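Local structure of exopolysaccharide biosynthesis protein (Pantoea stewartii subsp. stewartii DC283, 6TGF) at residues Ser436-His441 / Gly457-Asp462; Gly452-Gly457 / Leu473-Ser478; His477-Thr482 / Trp506-Thr511; Arg483-Gln488 / Arg512-Gly517. The protein modifies glycan biofilm and, as an enzyme with a bacteriophage tailspike-like parallel beta-helix fold, probably hydrolyses exopolysaccharide. All coordinates share one frame; numbering follows the deposited sequence.

Contact 1: residues Ser436-His441 / Gly457-Asp462; sequences SQSLIH and GQWIID. With EDO (1,2-ethanediol), chain Z.
Ser438 and Trp459 meet in the tightly packed half of this pairing of parallel strands, 438-441 and 458-462, whose axes approach to 4.5 Å and run 15° apart. Ser438 CB lies over the indole, 3.6 Å from the centroid of the Trp459 six-membered ring and 11° off its normal, a CH-pi contact. Ser438 OG turns away from the ring to donate to Ser436 O from above the carbonyl plane, and is bonded to Ile414 N as well. Farther along the same face Ile440 crosses the indole, with Ile440 CG1 3.7 Å from Trp459 CZ3, while Ile440 CG2 and Ile461 CG2 run side by side at 4.0 Å. Four alternating backbone bonds join the strands, among them Ile440 N to Ile460 O at 2.7 Å. Where the chain bends at Gln437, the extended Gln458 side chain takes over from the backbone: its OE1 receives Gln437 N at 3.0 Å on an in-plane lone pair.

On the other face Leu439 and Ile460 pack alongside each other, covered by neighbouring subunits. The looser part is the His441 end, where a water bridges the side chains, 2.9 Å from His441 ND1 and 2.7 Å from Asp462 OD2; His441 NE2 meets Glu415 of the third subunit. Beyond Ser436 a 1,2-ethanediol makes a weak hydrogen bond with Ser436 OG. Backbone bonds and CH-pi and aliphatic packing thus join coil to coil, whereas the salt bridges of Asp462 to Arg483 of its own chain and of the second subunit link both coils and chains, and would probably favour an ionised Asp462.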
loop_
_atom_site.group_PDB
_atom_site.type_symbol
_atom_site.label_atom_id
_atom_site.label_comp_id
_atom_site.label_asym_id
_atom_site.label_seq_id
_atom_site.Cartn_x
_atom_site.Cartn_y
_atom_site.Cartn_z
ATOM N N SER B 436 8.243 0.795 17.741
ATOM C CA SER B 436 8.540 2.184 17.302
ATOM C C SER B 436 8.467 2.269 15.772
ATOM O O SER B 436 8.717 1.242 15.113
ATOM C CB SER B 436 9.882 2.631 17.821
ATOM O OG SER B 436 10.021 2.321 19.201
ATOM N N GLN B 437 8.123 3.450 15.243
ATOM C CA GLN B 437 8.017 3.751 13.786
ATOM C C GLN B 437 7.147 2.692 13.090
ATOM O O GLN B 437 7.517 2.260 11.980
ATOM C CB GLN B 437 9.412 3.812 13.156
ATOM C CG GLN B 437 10.291 4.933 13.697
ATOM C CD GLN B 437 10.978 4.586 14.996
ATOM O OE1 GLN B 437 10.877 5.309 15.985
ATOM N NE2 GLN B 437 11.692 3.473 15.005
ATOM N N SER B 438 6.021 2.308 13.704
ATOM C CA SER B 438 5.164 1.168 13.277
ATOM C C SER B 438 3.825 1.667 12.715
ATOM O O SER B 438 3.445 2.814 13.025
ATOM C CB SER B 438 4.974 0.211 14.419
ATOM O OG SER B 438 6.207 -0.403 14.760
ATOM N N LEU B 439 3.148 0.833 11.912
ATOM C CA LEU B 439 1.897 1.186 11.184
ATOM C C LEU B 439 0.894 0.024 11.215
ATOM O O LEU B 439 1.320 -1.143 11.097
ATOM C CB LEU B 439 2.234 1.545 9.733
ATOM C CG LEU B 439 3.127 2.771 9.536
ATOM C CD1 LEU B 439 4.590 2.369 9.428
ATOM C CD2 LEU B 439 2.708 3.553 8.300
ATOM N N ILE B 440 -0.396 0.355 11.347
ATOM C CA ILE B 440 -1.559 -0.552 11.105
ATOM C C ILE B 440 -2.421 0.079 10.005
ATOM O O ILE B 440 -2.798 1.258 10.160
ATOM C CB ILE B 440 -2.357 -0.789 12.403
ATOM C CG1 ILE B 440 -1.585 -1.680 13.380
ATOM C CG2 ILE B 440 -3.739 -1.354 12.096
ATOM C CD1 ILE B 440 -2.167 -1.729 14.777
ATOM N N HIS B 441 -2.717 -0.671 8.940
ATOM C CA HIS B 441 -3.534 -0.213 7.785
ATOM C C HIS B 441 -4.641 -1.230 7.484
ATOM O O HIS B 441 -4.315 -2.340 7.024
ATOM C CB HIS B 441 -2.650 0.029 6.554
ATOM C CG HIS B 441 -3.417 0.458 5.348
ATOM N ND1 HIS B 441 -3.754 1.780 5.118
ATOM C CD2 HIS B 441 -3.929 -0.248 4.316
ATOM C CE1 HIS B 441 -4.430 1.869 3.990
ATOM N NE2 HIS B 441 -4.551 0.638 3.480
ATOM N N GLY B 457 4.372 2.079 22.573
ATOM C CA GLY B 457 4.656 1.996 21.127
ATOM C C GLY B 457 4.601 3.352 20.450
ATOM O O GLY B 457 4.438 4.371 21.155
ATOM N N GLN B 458 4.756 3.352 19.123
ATOM C CA GLN B 458 4.580 4.526 18.225
ATOM C C GLN B 458 3.937 4.024 16.928
ATOM O O GLN B 458 4.658 3.421 16.106
ATOM C CB GLN B 458 5.922 5.210 17.965
ATOM C CG GLN B 458 5.818 6.470 17.116
ATOM C CD GLN B 458 7.172 7.007 16.720
ATOM O OE1 GLN B 458 8.042 6.275 16.252
ATOM N NE2 GLN B 458 7.359 8.303 16.904
ATOM N N TRP B 459 2.629 4.252 16.770
ATOM C CA TRP B 459 1.788 3.623 15.718
ATOM C C TRP B 459 1.031 4.690 14.921
ATOM O O TRP B 459 0.416 5.572 15.549
ATOM C CB TRP B 459 0.807 2.626 16.345
ATOM C CG TRP B 459 1.450 1.418 16.954
ATOM C CD1 TRP B 459 1.891 1.278 18.237
ATOM C CD2 TRP B 459 1.700 0.158 16.305
ATOM N NE1 TRP B 459 2.405 0.024 18.430
ATOM C CE2 TRP B 459 2.301 -0.687 17.263
ATOM C CE3 TRP B 459 1.479 -0.337 15.015
ATOM C CZ2 TRP B 459 2.679 -1.996 16.966
ATOM C CZ3 TRP B 459 1.857 -1.630 14.721
ATOM C CH2 TRP B 459 2.449 -2.446 15.686
ATOM N N ILE B 460 1.092 4.602 13.588
ATOM C CA ILE B 460 0.034 5.111 12.668
ATOM C C ILE B 460 -1.010 3.995 12.548
ATOM O O ILE B 460 -0.616 2.860 12.222
ATOM C CB ILE B 460 0.600 5.524 11.292
ATOM C CG1 ILE B 460 1.517 6.746 11.398
ATOM C CG2 ILE B 460 -0.530 5.758 10.296
ATOM C CD1 ILE B 460 2.260 7.080 10.119
ATOM N N ILE B 461 -2.280 4.300 12.825
ATOM C CA ILE B 461 -3.406 3.319 12.770
ATOM C C ILE B 461 -4.527 3.906 11.904
ATOM O O ILE B 461 -5.298 4.737 12.417
ATOM C CB ILE B 461 -3.886 2.945 14.187
ATOM C CG1 ILE B 461 -2.714 2.513 15.078
ATOM C CG2 ILE B 461 -4.975 1.883 14.117
ATOM C CD1 ILE B 461 -3.103 2.098 16.482
ATOM N N ASP B 462 -4.593 3.489 10.636
ATOM C CA ASP B 462 -5.686 3.828 9.684
ATOM C C ASP B 462 -6.621 2.623 9.543
ATOM O O ASP B 462 -6.114 1.514 9.282
ATOM C CB ASP B 462 -5.146 4.213 8.306
ATOM C CG ASP B 462 -4.396 5.531 8.271
ATOM O OD1 ASP B 462 -4.702 6.414 9.102
ATOM O OD2 ASP B 462 -3.510 5.666 7.406
HETATM C C1 EDO Z . 12.547 5.772 19.011
HETATM O O1 EDO Z . 12.202 4.680 19.843
HETATM C C2 EDO Z . 11.757 7.000 19.300
HETATM O O2 EDO Z . 12.515 8.198 19.338
HETATM O O HOH W 1 -2.011 3.942 6.046
#

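Contact 2: residues Gly452-Gly457 / Leu473-Ser478; sequences GDISNG and LIAWHS
Ser478 OG stands anti to its own backbone N (chi1 -159°) and Ile454 CG1 between its backbone N and carbonyl carbon (chi1 62°); these two torsions set the hydroxyl on Ile454 O and the methylene against Ala475. Ser478 OG donates to Ile454 O at 2.7 Å and weakly accepts Gly457 N at 3.3 Å, bridging two backbone groups of the facing bend. Ile454 CG1 rests 3.9 Å from Ala475 CB, and the isoleucine meets Leu473 at about a right angle, CD1 to CD2.

Both segments turn here, each in its own way. Asp453 OD1 forms an Asx turn with Ser455 N, which comes from above the carboxylate plane, and takes Ser455 OG at 2.6 Å on its syn lone pair. Opposite, Ala475 to Ser478 make a type II beta turn, and Asn456 N bonds to Trp476 O within it at 2.7 Å. The Asn456 amide and His477 ring lie side by side with planes 6° apart; Asn456 OD1 touches His477 CB at 3.3 Å and accepts its hydrogen bond from Trp502 N. A water donates to both Gly457 O and His477 O.

In the beta-helix the contact joins the corners of successive coils. Ile474 N bonds to Gly452 O and Ile454 N to Ile474 O, each at 2.8 Å, so the pairing runs from Leu430 and Leu432 through Asp453 to Ile474, and on from Leu473 to Trp492. Ile454 and Ser478 both pack on Trp459 of strand 458-467.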
loop_
_atom_site.group_PDB
_atom_site.type_symbol
_atom_site.label_atom_id
_atom_site.label_comp_id
_atom_site.label_asym_id
_atom_site.label_seq_id
_atom_site.Cartn_x
_atom_site.Cartn_y
_atom_site.Cartn_z
ATOM N N GLY B 452 -5.060 -7.281 22.134
ATOM C CA GLY B 452 -3.667 -7.521 22.553
ATOM C C GLY B 452 -3.006 -6.286 23.142
ATOM O O GLY B 452 -3.721 -5.443 23.727
ATOM N N ASP B 453 -1.681 -6.193 22.989
ATOM C CA ASP B 453 -0.812 -5.190 23.658
ATOM C C ASP B 453 0.046 -4.475 22.608
ATOM O O ASP B 453 0.878 -5.148 21.971
ATOM C CB ASP B 453 0.060 -5.864 24.721
ATOM C CG ASP B 453 0.941 -4.902 25.498
ATOM O OD1 ASP B 453 0.552 -3.726 25.625
ATOM O OD2 ASP B 453 2.010 -5.339 25.966
ATOM N N ILE B 454 -0.161 -3.165 22.442
ATOM C CA ILE B 454 0.713 -2.259 21.637
ATOM C C ILE B 454 1.156 -1.092 22.531
ATOM O O ILE B 454 1.358 0.019 22.006
ATOM C CB ILE B 454 -0.002 -1.789 20.351
ATOM C CG1 ILE B 454 -1.268 -0.979 20.645
ATOM C CG2 ILE B 454 -0.294 -2.974 19.444
ATOM C CD1 ILE B 454 -1.720 -0.110 19.494
ATOM N N SER B 455 1.321 -1.352 23.833
ATOM C CA SER B 455 1.716 -0.356 24.865
ATOM C C SER B 455 3.149 0.124 24.608
ATOM O O SER B 455 3.926 -0.631 23.986
ATOM C CB SER B 455 1.573 -0.930 26.254
ATOM O OG SER B 455 2.361 -2.102 26.402
ATOM N N ASN B 456 3.472 1.341 25.060
ATOM C CA ASN B 456 4.826 1.956 24.986
ATOM C C ASN B 456 5.306 1.997 23.528
ATOM O O ASN B 456 6.534 1.981 23.309
ATOM C CB ASN B 456 5.818 1.210 25.884
ATOM C CG ASN B 456 5.610 1.499 27.355
ATOM O OD1 ASN B 456 5.620 2.655 27.768
ATOM N ND2 ASN B 456 5.435 0.457 28.152
ATOM N N GLY B 457 4.372 2.079 22.573
ATOM C CA GLY B 457 4.656 1.996 21.127
ATOM C C GLY B 457 4.601 3.352 20.450
ATOM O O GLY B 457 4.438 4.371 21.155
ATOM N N LEU B 473 -7.962 -3.205 23.434
ATOM C CA LEU B 473 -6.565 -3.193 22.928
ATOM C C LEU B 473 -5.739 -2.356 23.911
ATOM O O LEU B 473 -6.051 -1.158 24.066
ATOM C CB LEU B 473 -6.534 -2.607 21.511
ATOM C CG LEU B 473 -5.146 -2.374 20.912
ATOM C CD1 LEU B 473 -4.386 -3.682 20.758
ATOM C CD2 LEU B 473 -5.247 -1.659 19.574
ATOM N N ILE B 474 -4.763 -2.974 24.582
ATOM C CA ILE B 474 -3.898 -2.299 25.595
ATOM C C ILE B 474 -2.859 -1.454 24.848
ATOM O O ILE B 474 -2.016 -2.041 24.146
ATOM C CB ILE B 474 -3.244 -3.323 26.547
ATOM C CG1 ILE B 474 -4.279 -4.207 27.251
ATOM C CG2 ILE B 474 -2.330 -2.623 27.543
ATOM C CD1 ILE B 474 -5.218 -3.464 28.178
ATOM N N ALA B 475 -2.936 -0.128 24.990
ATOM C CA ALA B 475 -2.041 0.857 24.336
ATOM C C ALA B 475 -1.522 1.858 25.377
ATOM O O ALA B 475 -1.490 3.066 25.071
ATOM C CB ALA B 475 -2.784 1.546 23.216
ATOM N N TRP B 476 -1.115 1.364 26.553
ATOM C CA TRP B 476 -0.622 2.189 27.690
ATOM C C TRP B 476 0.658 2.925 27.273
ATOM O O TRP B 476 1.574 2.258 26.756
ATOM C CB TRP B 476 -0.378 1.332 28.940
ATOM C CG TRP B 476 -1.589 0.635 29.479
ATOM C CD1 TRP B 476 -2.894 1.013 29.344
ATOM C CD2 TRP B 476 -1.602 -0.559 30.282
ATOM N NE1 TRP B 476 -3.715 0.126 29.987
ATOM C CE2 TRP B 476 -2.952 -0.846 30.575
ATOM C CE3 TRP B 476 -0.609 -1.415 30.773
ATOM C CZ2 TRP B 476 -3.329 -1.952 31.336
ATOM C CZ3 TRP B 476 -0.983 -2.508 31.526
ATOM C CH2 TRP B 476 -2.326 -2.771 31.801
ATOM N N HIS B 477 0.700 4.247 27.476
ATOM C CA HIS B 477 1.852 5.138 27.158
ATOM C C HIS B 477 2.192 5.075 25.663
ATOM O O HIS B 477 3.312 5.485 25.304
ATOM C CB HIS B 477 3.081 4.767 28.004
ATOM C CG HIS B 477 2.853 4.811 29.476
ATOM N ND1 HIS B 477 2.692 5.998 30.166
ATOM C CD2 HIS B 477 2.777 3.825 30.395
ATOM C CE1 HIS B 477 2.513 5.737 31.445
ATOM N NE2 HIS B 477 2.562 4.412 31.613
ATOM N N SER B 478 1.273 4.588 24.821
ATOM C CA SER B 478 1.517 4.344 23.376
ATOM C C SER B 478 1.245 5.627 22.582
ATOM O O SER B 478 0.176 6.231 22.781
ATOM C CB SER B 478 0.695 3.190 22.865
ATOM O OG SER B 478 1.261 2.664 21.674
HETATM O O HOH W 2 5.506 5.155 23.703
#

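Contact 3: residues His477-Thr482 / Trp506-Thr511; sequences HSRLNT and WEMGST
Met508 reaches His477 at the rim of the imidazole rather than over its face: Met508 SD lies 5.0 Å from the centroid of the His477 ring, 76° off the normal, and 3.7 Å from His477 CB. The turn at chi2 (-61°) folds this sulfur back against the bend that precedes strand 479-482.

Arg479 runs past the backbone of Glu507, its CG and CD lying against Glu507 O. Its guanidinium then presents an edge to a water lying in its plane, which accepts from Arg479 NH1 at 3.2 Å and donates to both Glu507 O and Glu507 OE2. The two charges therefore meet through water, Arg479 NH1 and Glu507 OE2 being 4.5 Å apart, beyond salt-bridge range. Glu507 OE2 makes a salt bridge with Arg651 of the second subunit.

This is one step of a parallel beta-helix, in which a strand takes its place beside the equivalent strand of the coil before. Ser510 begins the pairing with its side chain: its CB is directed toward the other strand, and Ser510 OG receives Leu480 N at 2.9 Å, with Leu480 CB 3.3 Å from the same oxygen. Asn495 OD1 is a further partner of that hydroxyl. The main chain then takes over, Thr511 N bonding to Leu480 O and Thr482 N to Thr511 O at 3.1 Å. Asn481 and Thr511, bridged in parallel, direct their side chains to one face, where Asn481 ND2 meets Val513 O and Thr511 OG1 meets Glu514 O, both of the second subunit.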
loop_
_atom_site.group_PDB
_atom_site.type_symbol
_atom_site.label_atom_id
_atom_site.label_comp_id
_atom_site.label_asym_id
_atom_site.label_seq_id
_atom_site.Cartn_x
_atom_site.Cartn_y
_atom_site.Cartn_z
ATOM N N HIS B 477 0.700 4.247 27.476
ATOM C CA HIS B 477 1.852 5.138 27.158
ATOM C C HIS B 477 2.192 5.075 25.663
ATOM O O HIS B 477 3.312 5.485 25.304
ATOM C CB HIS B 477 3.081 4.767 28.004
ATOM C CG HIS B 477 2.853 4.811 29.476
ATOM N ND1 HIS B 477 2.692 5.998 30.166
ATOM C CD2 HIS B 477 2.777 3.825 30.395
ATOM C CE1 HIS B 477 2.513 5.737 31.445
ATOM N NE2 HIS B 477 2.562 4.412 31.613
ATOM N N SER B 478 1.273 4.588 24.821
ATOM C CA SER B 478 1.517 4.344 23.376
ATOM C C SER B 478 1.245 5.627 22.582
ATOM O O SER B 478 0.176 6.231 22.781
ATOM C CB SER B 478 0.695 3.190 22.865
ATOM O OG SER B 478 1.261 2.664 21.674
ATOM N N ARG B 479 2.187 6.016 21.720
ATOM C CA ARG B 479 2.128 7.260 20.905
ATOM C C ARG B 479 1.344 6.969 19.619
ATOM O O ARG B 479 1.973 6.568 18.617
ATOM C CB ARG B 479 3.547 7.762 20.615
ATOM C CG ARG B 479 4.391 8.011 21.857
ATOM C CD ARG B 479 5.838 8.309 21.514
ATOM N NE ARG B 479 6.589 7.125 21.120
ATOM C CZ ARG B 479 7.794 7.139 20.554
ATOM N NH1 ARG B 479 8.405 8.285 20.296
ATOM N NH2 ARG B 479 8.387 6.000 20.243
ATOM N N LEU B 480 0.021 7.157 19.653
ATOM C CA LEU B 480 -0.904 6.781 18.549
ATOM C C LEU B 480 -1.146 7.987 17.633
ATOM O O LEU B 480 -1.187 9.123 18.140
ATOM C CB LEU B 480 -2.219 6.264 19.141
ATOM C CG LEU B 480 -2.089 5.147 20.176
ATOM C CD1 LEU B 480 -3.457 4.577 20.521
ATOM C CD2 LEU B 480 -1.162 4.041 19.689
ATOM N N ASN B 481 -1.294 7.722 16.332
ATOM C CA ASN B 481 -1.610 8.715 15.270
ATOM C C ASN B 481 -2.647 8.071 14.338
ATOM O O ASN B 481 -2.239 7.376 13.385
ATOM C CB ASN B 481 -0.331 9.160 14.552
ATOM C CG ASN B 481 -0.490 10.443 13.766
ATOM O OD1 ASN B 481 -1.600 10.822 13.395
ATOM N ND2 ASN B 481 0.617 11.119 13.505
ATOM N N THR B 482 -3.941 8.266 14.620
ATOM C CA THR B 482 -5.035 7.375 14.141
ATOM C C THR B 482 -6.021 8.130 13.244
ATOM O O THR B 482 -6.197 9.348 13.437
ATOM C CB THR B 482 -5.762 6.717 15.322
ATOM O OG1 THR B 482 -6.688 7.652 15.878
ATOM C CG2 THR B 482 -4.819 6.239 16.405
ATOM N N TRP B 506 8.090 13.379 28.182
ATOM C CA TRP B 506 8.116 14.395 27.095
ATOM C C TRP B 506 7.729 13.770 25.749
ATOM O O TRP B 506 7.259 14.522 24.875
ATOM C CB TRP B 506 9.493 15.065 27.024
ATOM C CG TRP B 506 9.809 15.893 28.231
ATOM C CD1 TRP B 506 9.198 17.054 28.607
ATOM C CD2 TRP B 506 10.805 15.620 29.232
ATOM N NE1 TRP B 506 9.748 17.525 29.768
ATOM C CE2 TRP B 506 10.735 16.667 30.177
ATOM C CE3 TRP B 506 11.748 14.601 29.422
ATOM C CZ2 TRP B 506 11.570 16.718 31.293
ATOM C CZ3 TRP B 506 12.572 14.654 30.524
ATOM C CH2 TRP B 506 12.484 15.699 31.446
ATOM N N GLU B 507 7.922 12.457 25.586
ATOM C CA GLU B 507 7.626 11.729 24.323
ATOM C C GLU B 507 6.143 11.343 24.259
ATOM O O GLU B 507 5.694 10.945 23.169
ATOM C CB GLU B 507 8.505 10.482 24.202
ATOM C CG GLU B 507 9.996 10.771 24.240
ATOM C CD GLU B 507 10.526 11.661 23.127
ATOM O OE1 GLU B 507 11.738 11.956 23.141
ATOM O OE2 GLU B 507 9.736 12.059 22.249
ATOM N N MET B 508 5.409 11.467 25.368
ATOM C CA MET B 508 4.026 10.936 25.515
ATOM C C MET B 508 3.029 11.804 24.742
ATOM O O MET B 508 3.342 12.978 24.470
ATOM C CB MET B 508 3.613 10.876 26.989
ATOM C CG MET B 508 4.420 9.879 27.796
ATOM S SD MET B 508 4.241 8.183 27.184
ATOM C CE MET B 508 5.700 8.027 26.153
ATOM N N GLY B 509 1.876 11.216 24.409
ATOM C CA GLY B 509 0.756 11.869 23.704
ATOM C C GLY B 509 0.282 11.041 22.521
ATOM O O GLY B 509 1.111 10.328 21.927
ATOM N N SER B 510 -1.013 11.124 22.206
ATOM C CA SER B 510 -1.651 10.558 20.991
ATOM C C SER B 510 -2.484 11.644 20.303
ATOM O O SER B 510 -2.982 12.543 21.008
ATOM C CB SER B 510 -2.502 9.358 21.328
ATOM O OG SER B 510 -1.698 8.259 21.726
ATOM N N THR B 511 -2.618 11.557 18.977
ATOM C CA THR B 511 -3.525 12.400 18.155
ATOM C C THR B 511 -4.507 11.481 17.422
ATOM O O THR B 511 -4.051 10.540 16.745
ATOM C CB THR B 511 -2.737 13.309 17.204
ATOM O OG1 THR B 511 -1.997 14.224 18.012
ATOM C CG2 THR B 511 -3.617 14.079 16.244
HETATM O O HOH W 3 7.162 11.222 20.824
#

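Contact 4: residues Arg483-Gln488 / Arg512-Gly517; sequences RQTNLQ and RVESYG. With EDO (1,2-ethanediol), chain C.
Glu514 and Thr485 form the polar centre of this small contact. Thr485 N donates to Glu514 OE2 at 3.0 Å, with an N-H...O angle of 152°, and uses the syn lone pair of the carboxylate. The two side chains cross at about a right angle, and Thr485 CB comes to 3.6 Å from Glu514 OE2. The other oxygen rests on the backbone, Glu514 OE1 lying 3.4 Å from Gln484 CA. Beside this grip the strands touch more simply: Arg483 CA points its hydrogen at Val513 O (3.2 Å, 164° at the hydrogen), and Arg483 CG runs alongside Val513 CB at 4.1 Å.

A second shell puts the carboxylate in place. Glu514 bends at chi2 (-71°), which turns its CD back toward the Gln484-Thr485 peptide, while its CB lies over one face of the Tyr516 ring, toward the rim. The ring in turn meets Phe652 edge-to-face. Glu514 N bonds to Gly517 O at 2.9 Å across a two-residue hairpin turn, holding the backbone from which the side chain springs. Farther out a 1,2-ethanediol lies at the edge of Tyr516, its O1 receiving Asn486 ND2 at 3.1 Å.

Strand 479-488, interrupted here where Gln484 adopts left-handed backbone angles, runs between strands 458-467 and 511-514 of the beta-helix, with Arg483 backbone-bonded to Ile461 and Ala463. Strand 511-514 then turns back into antiparallel strand 517-520, and Gly517 pairs in parallel with a strand of the third subunit, whose Ser438 O also receives Gln484 NE2.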
loop_
_atom_site.group_PDB
_atom_site.type_symbol
_atom_site.label_atom_id
_atom_site.label_comp_id
_atom_site.label_asym_id
_atom_site.label_seq_id
_atom_site.Cartn_x
_atom_site.Cartn_y
_atom_site.Cartn_z
ATOM N N ARG B 483 -6.642 7.405 12.305
ATOM C CA ARG B 483 -7.788 7.874 11.480
ATOM C C ARG B 483 -8.811 6.742 11.329
ATOM O O ARG B 483 -8.389 5.587 11.120
ATOM C CB ARG B 483 -7.331 8.329 10.092
ATOM C CG ARG B 483 -6.457 9.575 10.094
ATOM C CD ARG B 483 -6.221 10.086 8.686
ATOM N NE ARG B 483 -5.557 9.090 7.856
ATOM C CZ ARG B 483 -5.412 9.169 6.537
ATOM N NH1 ARG B 483 -5.889 10.206 5.867
ATOM N NH2 ARG B 483 -4.791 8.200 5.888
ATOM N N GLN B 484 -10.101 7.077 11.430
ATOM C CA GLN B 484 -11.250 6.190 11.105
ATOM C C GLN B 484 -11.151 4.887 11.911
ATOM O O GLN B 484 -11.252 3.801 11.305
ATOM C CB GLN B 484 -11.299 5.936 9.596
ATOM C CG GLN B 484 -12.685 5.568 9.084
ATOM C CD GLN B 484 -12.705 5.325 7.595
ATOM O OE1 GLN B 484 -13.141 6.169 6.815
ATOM N NE2 GLN B 484 -12.220 4.164 7.185
ATOM N N THR B 485 -10.969 4.995 13.231
ATOM C CA THR B 485 -11.039 3.853 14.183
ATOM C C THR B 485 -12.516 3.502 14.395
ATOM O O THR B 485 -13.280 4.397 14.808
ATOM C CB THR B 485 -10.332 4.166 15.507
ATOM O OG1 THR B 485 -9.001 4.592 15.213
ATOM C CG2 THR B 485 -10.292 2.979 16.445
ATOM N N ASN B 486 -12.890 2.254 14.104
ATOM C CA ASN B 486 -14.286 1.749 14.171
ATOM C C ASN B 486 -14.417 0.804 15.370
ATOM O O ASN B 486 -13.956 -0.346 15.264
ATOM C CB ASN B 486 -14.687 1.058 12.866
ATOM C CG ASN B 486 -16.065 0.434 12.922
ATOM O OD1 ASN B 486 -16.273 -0.662 12.411
ATOM N ND2 ASN B 486 -17.010 1.121 13.542
ATOM N N LEU B 487 -15.023 1.283 16.461
ATOM C CA LEU B 487 -15.281 0.502 17.701
ATOM C C LEU B 487 -16.786 0.227 17.817
ATOM O O LEU B 487 -17.559 1.200 17.909
ATOM C CB LEU B 487 -14.764 1.293 18.907
ATOM C CG LEU B 487 -13.352 1.861 18.776
ATOM C CD1 LEU B 487 -13.003 2.721 19.979
ATOM C CD2 LEU B 487 -12.325 0.752 18.596
ATOM N N GLN B 488 -17.177 -1.053 17.794
ATOM C CA GLN B 488 -18.584 -1.516 17.937
ATOM C C GLN B 488 -18.673 -2.504 19.105
ATOM O O GLN B 488 -17.637 -3.105 19.457
ATOM C CB GLN B 488 -19.078 -2.187 16.652
ATOM C CG GLN B 488 -18.829 -1.377 15.385
ATOM C CD GLN B 488 -19.883 -0.323 15.150
ATOM O OE1 GLN B 488 -19.660 0.867 15.369
ATOM N NE2 GLN B 488 -21.048 -0.758 14.700
ATOM N N ARG B 512 -5.805 11.740 17.581
ATOM C CA ARG B 512 -6.901 10.984 16.925
ATOM C C ARG B 512 -7.632 11.939 15.978
ATOM O O ARG B 512 -8.315 12.857 16.472
ATOM C CB ARG B 512 -7.835 10.383 17.979
ATOM C CG ARG B 512 -7.168 9.356 18.885
ATOM C CD ARG B 512 -8.124 8.799 19.925
ATOM N NE ARG B 512 -8.529 9.803 20.902
ATOM C CZ ARG B 512 -9.545 9.676 21.757
ATOM N NH1 ARG B 512 -10.284 8.577 21.770
ATOM N NH2 ARG B 512 -9.822 10.659 22.600
ATOM N N VAL B 513 -7.453 11.743 14.669
ATOM C CA VAL B 513 -8.146 12.514 13.597
ATOM C C VAL B 513 -9.326 11.671 13.110
ATOM O O VAL B 513 -9.082 10.635 12.465
ATOM C CB VAL B 513 -7.184 12.879 12.451
ATOM C CG1 VAL B 513 -7.890 13.634 11.334
ATOM C CG2 VAL B 513 -5.990 13.675 12.955
ATOM N N GLU B 514 -10.551 12.097 13.433
ATOM C CA GLU B 514 -11.814 11.442 13.000
ATOM C C GLU B 514 -12.615 12.422 12.139
ATOM O O GLU B 514 -12.351 13.637 12.211
ATOM C CB GLU B 514 -12.627 10.985 14.214
ATOM C CG GLU B 514 -11.984 9.839 14.973
ATOM C CD GLU B 514 -12.011 8.496 14.261
ATOM O OE1 GLU B 514 -12.766 8.362 13.274
ATOM O OE2 GLU B 514 -11.275 7.586 14.695
ATOM N N SER B 515 -13.553 11.892 11.352
ATOM C CA SER B 515 -14.508 12.655 10.507
ATOM C C SER B 515 -15.332 13.610 11.382
ATOM O O SER B 515 -15.611 14.736 10.926
ATOM C CB SER B 515 -15.390 11.708 9.735
ATOM O OG SER B 515 -16.064 10.814 10.610
ATOM N N TYR B 516 -15.683 13.175 12.598
ATOM C CA TYR B 516 -16.619 13.867 13.524
ATOM C C TYR B 516 -15.868 14.805 14.481
ATOM O O TYR B 516 -16.542 15.590 15.175
ATOM C CB TYR B 516 -17.457 12.852 14.310
ATOM C CG TYR B 516 -16.680 11.733 14.960
ATOM C CD1 TYR B 516 -15.918 11.949 16.099
ATOM C CD2 TYR B 516 -16.720 10.447 14.443
ATOM C CE1 TYR B 516 -15.213 10.920 16.703
ATOM C CE2 TYR B 516 -16.018 9.408 15.033
ATOM C CZ TYR B 516 -15.264 9.644 16.168
ATOM O OH TYR B 516 -14.573 8.621 16.749
ATOM N N GLY B 517 -14.536 14.728 14.539
ATOM C CA GLY B 517 -13.723 15.635 15.372
ATOM C C GLY B 517 -12.260 15.234 15.450
ATOM O O GLY B 517 -11.906 14.144 14.959
HETATM C C1 EDO C . -16.781 5.476 14.352
HETATM O O1 EDO C . -16.988 4.263 13.657
HETATM C C2 EDO C . -17.341 5.463 15.728
HETATM O O2 EDO C . -16.787 4.457 16.555
#

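How the contacts relate
Followed from the N terminus, contacts 1 and 2 interlock: 452-457 lies between the two segments of contact 1 and ends on Gly457, where 457-462 begins, and 473-478 follows later. Each closes a loop of about one coil, contact 1 between neighbouring strands and contact 2 at the corners. Contact 3 opens on His477 and Ser478, where contact 2 ends, and crosses contact 4 in the same way; each closes a further loop of about one coil, spanning the chain between strands 479-488 and 511-514. Gly457 O to Arg479 N and Ile461 O to Arg483 N connect the earlier coil to the later. Contacts 1, 3 and 4 also reach other subunits; contact 2 stays within its chain.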